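Local coordinates for putative aminooxidase (Propionibacterium acnes, PDB 2BA9), which isomerises polyunsaturated fatty acids, producing conjugated linoleic acid, with FAD bound in a fold of the flavin-containing amine oxidoreductase family, at residues R228-D233 and H237-D242. Sequence-based numbering, arbitrary orientation.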
loop_
_atom_site.group_PDB
_atom_site.type_symbol
_atom_site.label_atom_id
_atom_site.label_comp_id
_atom_site.label_asym_id
_atom_site.label_seq_id
_atom_site.Cartn_x
_atom_site.Cartn_y
_atom_site.Cartn_z
ATOM N N ARG A 228 9.494 22.208 -10.842
ATOM C CA ARG A 228 8.516 23.253 -10.571
ATOM C C ARG A 228 7.168 22.977 -11.249
ATOM O O ARG A 228 7.126 22.615 -12.422
ATOM C CB ARG A 228 9.076 24.609 -11.037
ATOM C CG ARG A 228 8.375 25.833 -10.447
ATOM C CD ARG A 228 9.299 27.056 -10.415
ATOM N NE ARG A 228 10.663 26.705 -9.977
ATOM C CZ ARG A 228 11.764 26.730 -10.745
ATOM N NH1 ARG A 228 11.724 27.126 -12.025
ATOM N NH2 ARG A 228 12.934 26.368 -10.215
ATOM N N ILE A 229 6.079 23.131 -10.493
ATOM C CA ILE A 229 4.723 23.174 -11.055
ATOM C C ILE A 229 4.024 24.423 -10.535
ATOM O O ILE A 229 3.947 24.642 -9.322
ATOM C CB ILE A 229 3.868 21.932 -10.701
ATOM C CG1 ILE A 229 4.497 20.654 -11.278
ATOM C CG2 ILE A 229 2.437 22.110 -11.209
ATOM C CD1 ILE A 229 3.750 19.375 -10.943
ATOM N N THR A 230 3.538 25.243 -11.468
ATOM C CA THR A 230 2.755 26.438 -11.162
ATOM C C THR A 230 1.427 26.376 -11.919
ATOM O O THR A 230 1.351 25.834 -13.026
ATOM C CB THR A 230 3.510 27.718 -11.545
ATOM O OG1 THR A 230 3.850 27.673 -12.939
ATOM C CG2 THR A 230 4.776 27.856 -10.712
ATOM N N ARG A 231 0.381 26.932 -11.319
ATOM C CA ARG A 231 -0.969 26.749 -11.833
ATOM C C ARG A 231 -1.717 28.070 -11.907
ATOM O O ARG A 231 -2.617 28.329 -11.113
ATOM C CB ARG A 231 -1.732 25.754 -10.964
ATOM C CG ARG A 231 -1.262 24.330 -11.118
ATOM C CD ARG A 231 -1.617 23.509 -9.908
ATOM N NE ARG A 231 -0.941 23.986 -8.699
ATOM C CZ ARG A 231 -1.294 23.665 -7.451
ATOM N NH1 ARG A 231 -0.609 24.147 -6.421
ATOM N NH2 ARG A 231 -2.330 22.863 -7.223
ATOM N N GLU A 232 -1.359 28.884 -12.891
ATOM C CA GLU A 232 -1.985 30.181 -13.086
ATOM C C GLU A 232 -2.776 30.214 -14.392
ATOM O O GLU A 232 -2.632 29.339 -15.241
ATOM C CB GLU A 232 -0.934 31.295 -13.096
ATOM C CG GLU A 232 0.314 31.032 -12.268
ATOM C CD GLU A 232 1.475 30.521 -13.122
ATOM O OE1 GLU A 232 1.545 29.297 -13.401
ATOM O OE2 GLU A 232 2.316 31.356 -13.525
ATOM N N ASP A 233 -3.623 31.235 -14.525
ATOM C CA ASP A 233 -4.373 31.508 -15.762
ATOM C C ASP A 233 -5.255 30.331 -16.209
ATOM O O ASP A 233 -5.680 30.270 -17.370
ATOM C CB ASP A 233 -3.413 31.893 -16.898
ATOM C CG ASP A 233 -2.382 32.947 -16.481
ATOM O OD1 ASP A 233 -2.786 34.029 -15.997
ATOM O OD2 ASP A 233 -1.164 32.683 -16.648
ATOM N N HIS A 237 1.493 24.594 -15.605
ATOM C CA HIS A 237 2.821 24.607 -16.210
ATOM C C HIS A 237 3.796 23.795 -15.379
ATOM O O HIS A 237 3.977 24.060 -14.193
ATOM C CB HIS A 237 3.358 26.016 -16.423
ATOM C CG HIS A 237 4.221 26.130 -17.645
ATOM N ND1 HIS A 237 3.980 27.041 -18.652
ATOM C CD2 HIS A 237 5.297 25.408 -18.041
ATOM C CE1 HIS A 237 4.887 26.895 -19.603
ATOM N NE2 HIS A 237 5.697 25.909 -19.257
ATOM N N ILE A 238 4.405 22.807 -16.031
ATOM C CA ILE A 238 5.328 21.879 -15.405
ATOM C C ILE A 238 6.708 22.203 -15.918
ATOM O O ILE A 238 6.885 22.360 -17.119
ATOM C CB ILE A 238 5.009 20.409 -15.783
ATOM C CG1 ILE A 238 3.598 20.014 -15.343
ATOM C CG2 ILE A 238 6.017 19.454 -15.159
ATOM C CD1 ILE A 238 2.494 20.512 -16.284
ATOM N N HIS A 239 7.676 22.303 -15.009
ATOM C CA HIS A 239 9.074 22.562 -15.361
ATOM C C HIS A 239 9.960 21.400 -14.928
ATOM O O HIS A 239 9.957 21.012 -13.769
ATOM C CB HIS A 239 9.569 23.845 -14.697
ATOM C CG HIS A 239 8.650 25.011 -14.885
ATOM N ND1 HIS A 239 8.807 25.922 -15.907
ATOM C CD2 HIS A 239 7.556 25.405 -14.191
ATOM C CE1 HIS A 239 7.847 26.830 -15.832
ATOM N NE2 HIS A 239 7.076 26.540 -14.798
ATOM N N THR A 240 10.716 20.854 -15.873
ATOM C CA THR A 240 11.656 19.782 -15.597
ATOM C C THR A 240 13.071 20.250 -15.902
ATOM O O THR A 240 13.303 21.428 -16.158
ATOM C CB THR A 240 11.323 18.494 -16.416
ATOM O OG1 THR A 240 11.668 18.679 -17.799
ATOM C CG2 THR A 240 9.846 18.152 -16.284
ATOM N N THR A 241 14.009 19.313 -15.854
ATOM C CA THR A 241 15.405 19.586 -16.147
ATOM C C THR A 241 15.642 19.769 -17.655
ATOM O O THR A 241 16.500 20.559 -18.068
ATOM C CB THR A 241 16.302 18.474 -15.560
ATOM O OG1 THR A 241 15.682 17.195 -15.751
ATOM C CG2 THR A 241 16.515 18.703 -14.057
ATOM N N ASP A 242 14.853 19.063 -18.459
ATOM C CA ASP A 242 14.991 19.066 -19.919
ATOM C C ASP A 242 14.016 20.021 -20.626
ATOM O O ASP A 242 14.251 20.419 -21.763
ATOM C CB ASP A 242 14.767 17.646 -20.472
ATOM C CG ASP A 242 15.622 16.596 -19.784
ATOM O OD1 ASP A 242 16.773 16.901 -19.406
ATOM O OD2 ASP A 242 15.136 15.455 -19.624
#
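The imidazole of His239 overlaps the base of the Arg228 side chain, with His239 CD2 3.6 Å from Arg228 CB. The anti chi1 of Arg228 (-162°) carries its CG alongside the ring, 3.9 Å from His239 CD2. The chain bends at chi3, and the guanidinium does not stack on the imidazole. Thr230 OG1 sits at the ring edge, 3.9 Å from His239 NE2, too far for a hydrogen bond. It donates instead to Glu232 OE1 at 2.9 Å, from above the carboxylate plane. His237 CD2 lies over one face of the same ring, offset toward its rim. Arg228 with His239 and Thr230 with His237 are hydrogen-bonded pairs of an antiparallel beta hairpin, each making two N-H...O bonds. Their side chains share one face. Ile229 with Ile238, the non-hydrogen-bonded pair between them, points to the other, where Ile229 CG1 meets Ile238 CG1 at 4.2 Å. Tyr262 and Phe259 pack against Ile229, whose side chain is about 8 Å from the bound FAD at its nearest, near the cofactor but not touching it. Strand 244-247 continues the sheet beyond 236-240. Four backbone bonds hold a two-sided ribbon, apolar where the isoleucines are buried and polar on the histidine side.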